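Aminoglycoside N(6')acetyltransferase (Legionella pneumophila subsp. pneumophila, PDB 3F5B) probably transfers an acyl group, most likely acetyl, to the 6'-amino group of aminoglycosides, as a member of the GNAT acetyltransferase superfamily. Local coordinates at residues 92-97 with 127-132; 151-156 with 165-170; 13-18 with 116-121. All coordinates share one frame; numbering follows the deposited sequence. Where two conformers were deposited one is given.

Overall arrangement
All three contacts belong to one mixed sheet and helix 109-123, which packs on it. Interaction 1 pairs the neighbouring strands 94-101 and 129-132; interaction 2, its centre about 12 Å away, pairs 164-171 with the edge strand 151-158. The two are joined because strand 129-132 also bonds to 164-171. Interaction 3 sets the opposite edge strand, 15-19, against the helix, about 16 Å from interaction 1 and 22 Å from interaction 2 between centres. Strand 15-19 precedes both strands of interaction 1 while the helix lies between them, so interactions 1 and 3 cross along the chain; interaction 2 follows both. Together they knit first strand, crossover and C-terminal strand pair into one GNAT core.

Interaction 1: 92-97 with 127-132; sequences DGAVTL and TKIVLI
Val95 and Val130 meet through methyl groups placed by different first torsions. In Val95 CG1 lies between the backbone N and the carbonyl carbon (chi1 63°), the crowded position for a methyl; in Val130 CG1 is anti to the backbone N (chi1 179°), which leaves CG2 beside that N. The two side chains run side by side in the same direction, and Val95 CG1 touches Val130 CG2 at 3.6 Å. The other methyl of Val130, CG1, rests against Leu97 CB at 4.0 Å, while Val95 CG1 also reaches Thr127 CG2. Beta-branched valines suit this place because they favour extended backbone and fill the space beside it with compact methyls.

The backbones pair in parallel. Val95 N donates to Ile129 O at 3.0 Å, Val95 O accepts Leu131 N at 2.7 Å, and Leu97 N reaches Leu131 O at 2.8 Å. Val95 thus uses its N-H and its carbonyl on two residues of the neighbouring strand, Ile129 and Leu131, as in parallel pairing. These strands are the two ends of a beta-alpha-beta crossover through helix 109-123, a central element of the GNAT fold. The valines and Leu97 lie on the face covered by that helix, where Leu97 packs on Phe119 and Val130 on Ile120.

On the other face Leu131 CD1 spreads between Ala94 CB, 4.1 Å away, and Thr96 OG1. The small alanine leaves room for this branched leucine. Back on the valine face, Ile132 turns CG1 onto Leu97 O, 3.3 Å off, and its side chain also lines the pocket that holds cyclohexane.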
loop_
_atom_site.group_PDB
_atom_site.type_symbol
_atom_site.label_atom_id
_atom_site.label_comp_id
_atom_site.label_asym_id
_atom_site.label_seq_id
_atom_site.Cartn_x
_atom_site.Cartn_y
_atom_site.Cartn_z
ATOM N N ASP A 92 -11.804 -0.798 16.263
ATOM C CA ASP A 92 -12.489 -1.293 15.087
ATOM C C ASP A 92 -11.461 -1.973 14.187
ATOM O O ASP A 92 -11.780 -2.424 13.085
ATOM C CB ASP A 92 -13.196 -0.142 14.370
ATOM C CG ASP A 92 -14.020 0.713 15.322
ATOM O OD1 ASP A 92 -15.260 0.609 15.274
ATOM O OD2 ASP A 92 -13.428 1.466 16.130
ATOM N N GLY A 93 -10.231 -2.064 14.687
ATOM C CA GLY A 93 -9.133 -2.660 13.943
ATOM C C GLY A 93 -8.481 -1.669 12.986
ATOM O O GLY A 93 -8.643 -0.442 13.111
ATOM N N ALA A 94 -7.739 -2.199 12.023
ATOM C CA ALA A 94 -7.041 -1.361 11.054
ATOM C C ALA A 94 -6.404 -2.216 9.959
ATOM O O ALA A 94 -6.092 -3.393 10.178
ATOM C CB ALA A 94 -5.986 -0.521 11.753
ATOM N N VAL A 95 -6.218 -1.629 8.780
ATOM C CA VAL A 95 -5.464 -2.291 7.705
ATOM C C VAL A 95 -4.138 -1.561 7.501
ATOM O O VAL A 95 -4.096 -0.330 7.470
ATOM C CB VAL A 95 -6.271 -2.386 6.368
ATOM C CG1 VAL A 95 -6.600 -1.018 5.813
ATOM C CG2 VAL A 95 -5.512 -3.187 5.322
ATOM N N THR A 96 -3.060 -2.318 7.378
ATOM C CA THR A 96 -1.748 -1.736 7.109
ATOM C C THR A 96 -1.473 -1.947 5.622
ATOM O O THR A 96 -1.671 -3.053 5.115
ATOM C CB THR A 96 -0.633 -2.397 7.956
ATOM O OG1 THR A 96 -0.959 -2.263 9.348
ATOM C CG2 THR A 96 0.751 -1.739 7.677
ATOM N N LEU A 97 -1.035 -0.875 4.956
ATOM C CA LEU A 97 -0.797 -0.845 3.523
ATOM C C LEU A 97 0.688 -0.640 3.207
ATOM O O LEU A 97 1.372 0.192 3.820
ATOM C CB LEU A 97 -1.619 0.290 2.879
ATOM C CG LEU A 97 -1.546 0.522 1.378
ATOM C CD1 LEU A 97 -2.049 -0.745 0.596
ATOM C CD2 LEU A 97 -2.384 1.778 1.063
ATOM N N THR A 127 -13.656 -0.622 6.042
ATOM C CA THR A 127 -12.608 -0.520 7.044
ATOM C C THR A 127 -12.591 0.894 7.651
ATOM O O THR A 127 -12.963 1.863 6.987
ATOM C CB THR A 127 -11.270 -0.908 6.375
ATOM O OG1 THR A 127 -11.343 -2.281 5.989
ATOM C CG2 THR A 127 -10.079 -0.698 7.292
ATOM N N LYS A 128 -12.188 1.017 8.910
ATOM C CA LYS A 128 -12.176 2.333 9.568
ATOM C C LYS A 128 -10.893 3.124 9.345
ATOM O O LYS A 128 -10.919 4.322 9.133
ATOM C CB LYS A 128 -12.429 2.184 11.075
ATOM C CG LYS A 128 -13.879 2.366 11.490
ATOM C CD LYS A 128 -14.811 1.366 10.804
ATOM C CE LYS A 128 -16.099 2.048 10.350
ATOM N NZ LYS A 128 -15.827 2.969 9.194
ATOM N N ILE A 129 -9.763 2.433 9.387
ATOM C CA ILE A 129 -8.448 3.065 9.529
ATOM C C ILE A 129 -7.472 2.349 8.618
ATOM O O ILE A 129 -7.472 1.118 8.588
ATOM C CB ILE A 129 -7.957 2.929 11.021
ATOM C CG1 ILE A 129 -8.974 3.555 11.987
ATOM C CG2 ILE A 129 -6.522 3.495 11.225
ATOM C CD1 ILE A 129 -9.106 5.062 11.832
ATOM N N VAL A 130 -6.691 3.117 7.848
ATOM C CA VAL A 130 -5.559 2.586 7.084
ATOM C C VAL A 130 -4.267 3.131 7.687
ATOM O O VAL A 130 -4.178 4.311 8.021
ATOM C CB VAL A 130 -5.592 2.963 5.548
ATOM C CG1 VAL A 130 -4.355 2.381 4.815
ATOM C CG2 VAL A 130 -6.881 2.468 4.904
ATOM N N LEU A 131 -3.270 2.262 7.816
ATOM C CA LEU A 131 -1.958 2.668 8.300
ATOM C C LEU A 131 -0.937 2.455 7.210
ATOM O O LEU A 131 -0.978 1.444 6.504
ATOM C CB LEU A 131 -1.560 1.862 9.536
ATOM C CG LEU A 131 -2.523 1.931 10.724
ATOM C CD1 LEU A 131 -2.151 0.861 11.746
ATOM C CD2 LEU A 131 -2.526 3.327 11.348
ATOM N N ILE A 132 -0.021 3.419 7.086
ATOM C CA ILE A 132 1.144 3.308 6.204
ATOM C C ILE A 132 2.413 3.763 6.921
ATOM O O ILE A 132 2.366 4.663 7.773
ATOM C CB ILE A 132 0.909 4.047 4.857
ATOM C CG1 ILE A 132 1.843 3.506 3.780
ATOM C CG2 ILE A 132 0.971 5.565 5.011
ATOM C CD1 ILE A 132 1.243 3.655 2.316
#

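Interaction 2: 151-156 with 165-170; sequences EIIGEF and HYKMKL
Lys167 and Gly154 exchange backbone bonds at a classic beta bulge between antiparallel strands. Lys167 N donates to Gly154 O at 2.8 Å. Lys167 O receives Ile153 N at 2.7 Å and, weakly, Gly154 N, because Ile153 and Gly154 both face this one lysine; the glycine brings no side chain up against it. Glu151 with Lys169 and Phe156 with His165 are hydrogen-bonded pairs on either side of the bulge.

Ile152 CD1 sits over the centre of the Tyr166 ring, 3.6 Å from its centroid, in a CH-pi contact. The branched isoleucine also brings CG2 to 3.4 Å from Tyr166 CD1, and the Glu155 side chain lies beside that of Tyr166. On the sheet face opposite Ile152 and Tyr166, Phe156 has CG in the cramped site between backbone N and carbonyl carbon (chi1 69°), and its ring receives His165 CB over one face, 3.8 Å from the centroid. The two rings are close to parallel (25°) but displaced, centroids 5.4 Å apart.

Lys167 NZ bonds the Tyr90 hydroxyl, and Met168, a selenomethionine, packs on helix 139-148. Backbone bonds thus carry most of the polarity, leaving rings and aliphatic chains to cover this edge of the GNAT sheet.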
loop_
_atom_site.group_PDB
_atom_site.type_symbol
_atom_site.label_atom_id
_atom_site.label_comp_id
_atom_site.label_asym_id
_atom_site.label_seq_id
_atom_site.Cartn_x
_atom_site.Cartn_y
_atom_site.Cartn_z
ATOM N N GLU A 151 -1.994 11.143 8.150
ATOM C CA GLU A 151 -1.369 12.012 9.141
ATOM C C GLU A 151 -0.324 11.248 9.960
ATOM O O GLU A 151 -0.550 10.102 10.319
ATOM C CB GLU A 151 -2.442 12.606 10.066
ATOM C CG GLU A 151 -3.252 13.717 9.394
ATOM C CD GLU A 151 -4.236 14.400 10.337
ATOM O OE1 GLU A 151 -4.803 13.721 11.238
ATOM O OE2 GLU A 151 -4.450 15.622 10.170
ATOM N N ILE A 152 0.820 11.877 10.224
ATOM C CA ILE A 152 1.888 11.267 11.039
ATOM C C ILE A 152 1.394 11.120 12.461
ATOM O O ILE A 152 0.975 12.097 13.093
ATOM C CB ILE A 152 3.189 12.089 10.987
ATOM C CG1 ILE A 152 3.748 12.124 9.556
ATOM C CG2 ILE A 152 4.251 11.533 11.960
ATOM C CD1 ILE A 152 4.809 13.263 9.330
ATOM N N ILE A 153 1.372 9.896 12.963
ATOM C CA ILE A 153 0.927 9.736 14.345
ATOM C C ILE A 153 2.050 9.287 15.282
ATOM O O ILE A 153 1.857 9.206 16.496
ATOM C CB ILE A 153 -0.301 8.801 14.478
ATOM C CG1 ILE A 153 -0.023 7.432 13.871
ATOM C CG2 ILE A 153 -1.561 9.451 13.832
ATOM C CD1 ILE A 153 -0.887 6.300 14.442
ATOM N N GLY A 154 3.221 9.012 14.727
ATOM C CA GLY A 154 4.353 8.627 15.563
ATOM C C GLY A 154 5.555 8.284 14.730
ATOM O O GLY A 154 5.494 8.308 13.489
ATOM N N GLU A 155 6.670 8.025 15.407
ATOM C CA GLU A 155 7.868 7.530 14.720
ATOM C C GLU A 155 8.298 6.223 15.347
ATOM O O GLU A 155 7.976 5.946 16.493
ATOM C CB GLU A 155 9.033 8.511 14.855
ATOM C CG GLU A 155 8.817 9.859 14.213
ATOM C CD GLU A 155 10.003 10.804 14.392
ATOM O OE1 GLU A 155 11.131 10.357 14.728
ATOM O OE2 GLU A 155 9.787 12.011 14.166
ATOM N N PHE A 156 9.065 5.443 14.602
ATOM C CA PHE A 156 9.582 4.188 15.123
ATOM C C PHE A 156 10.811 3.760 14.340
ATOM O O PHE A 156 11.124 4.330 13.271
ATOM C CB PHE A 156 8.501 3.092 15.098
ATOM C CG PHE A 156 8.103 2.639 13.719
ATOM C CD1 PHE A 156 8.697 1.506 13.140
ATOM C CD2 PHE A 156 7.130 3.323 12.996
ATOM C CE1 PHE A 156 8.326 1.055 11.868
ATOM C CE2 PHE A 156 6.752 2.874 11.704
ATOM C CZ PHE A 156 7.337 1.740 11.149
ATOM N N HIS A 165 11.269 5.715 10.879
ATOM C CA HIS A 165 10.095 5.609 10.017
ATOM C C HIS A 165 8.948 6.368 10.695
ATOM O O HIS A 165 8.954 6.551 11.915
ATOM C CB HIS A 165 9.642 4.142 9.830
ATOM C CG HIS A 165 10.604 3.287 9.079
ATOM N ND1 HIS A 165 10.286 2.675 7.879
ATOM C CD2 HIS A 165 11.871 2.916 9.365
ATOM C CE1 HIS A 165 11.324 1.971 7.459
ATOM N NE2 HIS A 165 12.292 2.095 8.350
ATOM N N TYR A 166 7.971 6.803 9.915
ATOM C CA TYR A 166 6.760 7.394 10.463
ATOM C C TYR A 166 5.678 6.318 10.525
ATOM O O TYR A 166 5.631 5.454 9.677
ATOM C CB TYR A 166 6.233 8.488 9.537
ATOM C CG TYR A 166 6.982 9.814 9.594
ATOM C CD1 TYR A 166 7.253 10.429 10.814
ATOM C CD2 TYR A 166 7.376 10.462 8.416
ATOM C CE1 TYR A 166 7.923 11.674 10.877
ATOM C CE2 TYR A 166 8.052 11.720 8.445
ATOM C CZ TYR A 166 8.311 12.303 9.679
ATOM O OH TYR A 166 8.957 13.491 9.734
ATOM N N LYS A 167 4.803 6.408 11.517
ATOM C CA LYS A 167 3.552 5.694 11.490
ATOM C C LYS A 167 2.532 6.738 11.042
ATOM O O LYS A 167 2.463 7.824 11.634
ATOM C CB LYS A 167 3.230 5.183 12.888
ATOM C CG LYS A 167 2.639 3.789 12.897
ATOM C CD LYS A 167 2.095 3.384 14.268
ATOM C CE LYS A 167 1.186 2.176 14.128
ATOM N NZ LYS A 167 -0.025 2.338 15.016
HETATM N N MSE A 168 1.774 6.437 9.982
HETATM C CA MSE A 168 0.818 7.405 9.422
HETATM C C MSE A 168 -0.546 6.756 9.346
HETATM O O MSE A 168 -0.636 5.553 9.130
HETATM C CB MSE A 168 1.265 7.872 8.034
HETATM C CG MSE A 168 2.675 8.470 8.038
HETATM SE SE MSE A 168 3.309 9.155 6.353
HETATM C CE MSE A 168 2.151 10.667 6.225
ATOM N N LYS A 169 -1.598 7.549 9.514
ATOM C CA LYS A 169 -2.938 7.009 9.661
ATOM C C LYS A 169 -3.918 7.809 8.803
ATOM O O LYS A 169 -3.805 9.056 8.701
ATOM C CB LYS A 169 -3.340 7.040 11.150
ATOM C CG LYS A 169 -4.791 6.675 11.457
ATOM C CD LYS A 169 -5.180 6.974 12.924
ATOM C CE LYS A 169 -5.620 8.417 13.106
ATOM N NZ LYS A 169 -5.876 8.868 14.550
ATOM N N LEU A 170 -4.846 7.087 8.170
ATOM C CA LEU A 170 -5.919 7.704 7.383
ATOM C C LEU A 170 -7.283 7.218 7.857
ATOM O O LEU A 170 -7.481 6.021 8.037
ATOM C CB LEU A 170 -5.734 7.401 5.892
ATOM C CG LEU A 170 -6.802 7.871 4.896
ATOM C CD1 LEU A 170 -6.998 9.370 4.967
ATOM C CD2 LEU A 170 -6.397 7.460 3.497
#

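Interaction 3: 13-18 with 116-121; sequences FRFCFK and IHEFIL. With PO4 (phosphate ion), chain B; ACT (acetate ion), chain C.
Phe13 lays one face of its ring over Glu118 CG, 3.9 Å from the centroid, and meets Leu121 CB at its edge, 3.7 Å from CZ. Its plane is only 9° from that of the Glu118 carboxylate, although the two side chains pass in opposite directions. Phe15 has Arg14 CB over the centre of one face, and Glu118 OE1 lies 3.2 Å from its CD2. Phe17 offers a face to the helix: Phe119 CB stands over it, and the edge of the Phe119 ring comes in edge-to-face, CD1 to CD1 at 3.5 Å, with the planes at 62°. Phe119 gets there with CG anti to its backbone N (chi1 178°). Trp67 makes a second edge-to-face contact with Phe119.

The extended chain of Glu118 carries its carboxylate to the backbone of Arg14 and Phe15. Arg14 N donates to Glu118 OE2 at 2.8 Å, and Phe15 N to Glu118 OE1 at 2.9 Å on its syn lone pair. Gln114 gives OE2 a further bond. Arg14 itself heads elsewhere: NE forms a salt bridge with Asp71, while NH1 bonds phosphate O3 at 2.9 Å and NH2 acetate O, both ions probably from the crystallisation liquor.

A glutamate suits this helix position because its two oxygens answer two successive backbone N-H groups. Those bonds would favour the ionised form of the buried carboxylate, so that hydrogen bonds to a probably charged group, besides aromatic packing, hold the N-terminal segment to helix 109-123.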
loop_
_atom_site.group_PDB
_atom_site.type_symbol
_atom_site.label_atom_id
_atom_site.label_comp_id
_atom_site.label_asym_id
_atom_site.label_seq_id
_atom_site.Cartn_x
_atom_site.Cartn_y
_atom_site.Cartn_z
ATOM N N PHE A 13 -14.127 5.559 -11.016
ATOM C CA PHE A 13 -12.743 5.152 -10.799
ATOM C C PHE A 13 -11.996 4.794 -12.080
ATOM O O PHE A 13 -12.526 4.110 -12.935
ATOM C CB PHE A 13 -12.670 3.961 -9.841
ATOM C CG PHE A 13 -13.063 4.277 -8.417
ATOM C CD1 PHE A 13 -13.596 5.523 -8.062
ATOM C CD2 PHE A 13 -12.939 3.307 -7.444
ATOM C CE1 PHE A 13 -13.991 5.776 -6.754
ATOM C CE2 PHE A 13 -13.319 3.548 -6.140
ATOM C CZ PHE A 13 -13.850 4.770 -5.784
ATOM N N ARG A 14 -10.742 5.222 -12.174
ATOM C CA ARG A 14 -9.888 4.921 -13.312
ATOM C C ARG A 14 -9.241 3.517 -13.221
ATOM O O ARG A 14 -9.079 2.837 -14.223
ATOM C CB ARG A 14 -8.778 5.986 -13.412
ATOM C CG ARG A 14 -7.880 5.821 -14.651
ATOM C CD ARG A 14 -6.613 6.694 -14.513
ATOM N NE ARG A 14 -5.646 6.407 -15.573
ATOM C CZ ARG A 14 -4.755 7.296 -16.022
ATOM N NH1 ARG A 14 -4.740 8.531 -15.514
ATOM N NH2 ARG A 14 -3.922 6.963 -17.007
ATOM N N PHE A 15 -8.847 3.120 -12.022
ATOM C CA PHE A 15 -8.045 1.930 -11.814
ATOM C C PHE A 15 -8.828 0.713 -11.309
ATOM O O PHE A 15 -9.914 0.850 -10.718
ATOM C CB PHE A 15 -6.926 2.223 -10.807
ATOM C CG PHE A 15 -6.089 3.418 -11.166
ATOM C CD1 PHE A 15 -5.423 3.468 -12.391
ATOM C CD2 PHE A 15 -5.950 4.473 -10.275
ATOM C CE1 PHE A 15 -4.617 4.564 -12.704
ATOM C CE2 PHE A 15 -5.173 5.586 -10.594
ATOM C CZ PHE A 15 -4.517 5.629 -11.806
ATOM N N CYS A 16 -8.235 -0.458 -11.545
ATOM C CA CYS A 16 -8.800 -1.749 -11.183
ATOM C C CYS A 16 -7.784 -2.435 -10.286
ATOM O O CYS A 16 -6.577 -2.303 -10.512
ATOM C CB CYS A 16 -8.994 -2.580 -12.451
ATOM S SG CYS A 16 -9.703 -4.199 -12.148
ATOM N N PHE A 17 -8.250 -3.146 -9.270
ATOM C CA PHE A 17 -7.342 -3.821 -8.326
ATOM C C PHE A 17 -7.777 -5.282 -8.160
ATOM O O PHE A 17 -8.984 -5.577 -8.069
ATOM C CB PHE A 17 -7.342 -3.108 -6.947
ATOM C CG PHE A 17 -7.067 -1.626 -7.033
ATOM C CD1 PHE A 17 -5.768 -1.153 -6.989
ATOM C CD2 PHE A 17 -8.132 -0.704 -7.165
ATOM C CE1 PHE A 17 -5.500 0.268 -7.069
ATOM C CE2 PHE A 17 -7.891 0.699 -7.275
ATOM C CZ PHE A 17 -6.575 1.186 -7.247
ATOM N N LYS A 18 -6.806 -6.182 -8.129
ATOM C CA LYS A 18 -7.093 -7.598 -7.906
ATOM C C LYS A 18 -6.016 -8.240 -7.086
ATOM O O LYS A 18 -4.875 -7.834 -7.138
ATOM C CB LYS A 18 -7.296 -8.420 -9.207
ATOM C CG LYS A 18 -6.949 -7.786 -10.546
ATOM C CD LYS A 18 -8.159 -7.012 -11.148
ATOM C CE LYS A 18 -9.081 -7.828 -12.161
ATOM N NZ LYS A 18 -10.442 -8.315 -11.603
ATOM N N ILE A 116 -4.237 5.497 -4.474
ATOM C CA ILE A 116 -4.425 5.197 -3.061
ATOM C C ILE A 116 -5.910 5.298 -2.699
ATOM O O ILE A 116 -6.479 4.358 -2.119
ATOM C CB ILE A 116 -3.569 6.141 -2.145
ATOM C CG1 ILE A 116 -2.069 5.811 -2.269
ATOM C CG2 ILE A 116 -4.092 6.097 -0.692
ATOM C CD1 ILE A 116 -1.132 6.877 -1.716
ATOM N N HIS A 117 -6.540 6.419 -3.055
ATOM C CA HIS A 117 -7.950 6.617 -2.722
ATOM C C HIS A 117 -8.860 5.585 -3.373
ATOM O O HIS A 117 -9.754 5.022 -2.715
ATOM C CB HIS A 117 -8.439 8.013 -3.061
ATOM C CG HIS A 117 -7.841 9.082 -2.196
ATOM N ND1 HIS A 117 -8.016 10.419 -2.458
ATOM C CD2 HIS A 117 -7.042 9.009 -1.104
ATOM C CE1 HIS A 117 -7.367 11.130 -1.551
ATOM N NE2 HIS A 117 -6.779 10.298 -0.710
ATOM N N GLU A 118 -8.622 5.309 -4.646
ATOM C CA GLU A 118 -9.452 4.292 -5.317
ATOM C C GLU A 118 -9.250 2.889 -4.744
ATOM O O GLU A 118 -10.187 2.096 -4.664
ATOM C CB GLU A 118 -9.182 4.304 -6.820
ATOM C CG GLU A 118 -9.714 5.575 -7.523
ATOM C CD GLU A 118 -9.562 5.481 -9.041
ATOM O OE1 GLU A 118 -9.052 4.441 -9.487
ATOM O OE2 GLU A 118 -9.936 6.431 -9.784
ATOM N N PHE A 119 -8.030 2.557 -4.355
ATOM C CA PHE A 119 -7.786 1.242 -3.742
ATOM C C PHE A 119 -8.543 1.084 -2.420
ATOM O O PHE A 119 -9.248 0.075 -2.198
ATOM C CB PHE A 119 -6.301 1.027 -3.553
ATOM C CG PHE A 119 -5.940 -0.277 -2.879
ATOM C CD1 PHE A 119 -6.164 -1.508 -3.512
ATOM C CD2 PHE A 119 -5.360 -0.269 -1.617
ATOM C CE1 PHE A 119 -5.815 -2.720 -2.879
ATOM C CE2 PHE A 119 -5.003 -1.486 -0.974
ATOM C CZ PHE A 119 -5.229 -2.701 -1.608
ATOM N N ILE A 120 -8.409 2.088 -1.551
ATOM C CA ILE A 120 -9.093 2.052 -0.255
ATOM C C ILE A 120 -10.604 1.976 -0.420
ATOM O O ILE A 120 -11.245 1.156 0.241
ATOM C CB ILE A 120 -8.729 3.267 0.641
ATOM C CG1 ILE A 120 -7.255 3.172 1.008
ATOM C CG2 ILE A 120 -9.616 3.276 1.932
ATOM C CD1 ILE A 120 -6.636 4.497 1.486
ATOM N N LEU A 121 -11.175 2.825 -1.287
ATOM C CA LEU A 121 -12.598 2.790 -1.525
ATOM C C LEU A 121 -13.117 1.545 -2.242
ATOM O O LEU A 121 -14.259 1.134 -2.002
ATOM C CB LEU A 121 -13.100 4.075 -2.231
ATOM C CG LEU A 121 -12.761 5.378 -1.499
ATOM C CD1 LEU A 121 -13.081 6.574 -2.350
ATOM C CD2 LEU A 121 -13.494 5.467 -0.128
HETATM P P PO4 B . -2.974 10.753 -18.106
HETATM O O1 PO4 B . -2.081 10.101 -19.170
HETATM O O2 PO4 B . -4.405 10.408 -18.458
HETATM O O3 PO4 B . -2.618 10.136 -16.764
HETATM O O4 PO4 B . -2.829 12.249 -18.005
HETATM C C ACT C . -0.326 7.608 -18.024
HETATM O O ACT C . -1.462 7.458 -18.562
HETATM O OXT ACT C . 0.649 7.242 -18.742
HETATM C CH3 ACT C . -0.135 8.244 -16.658
#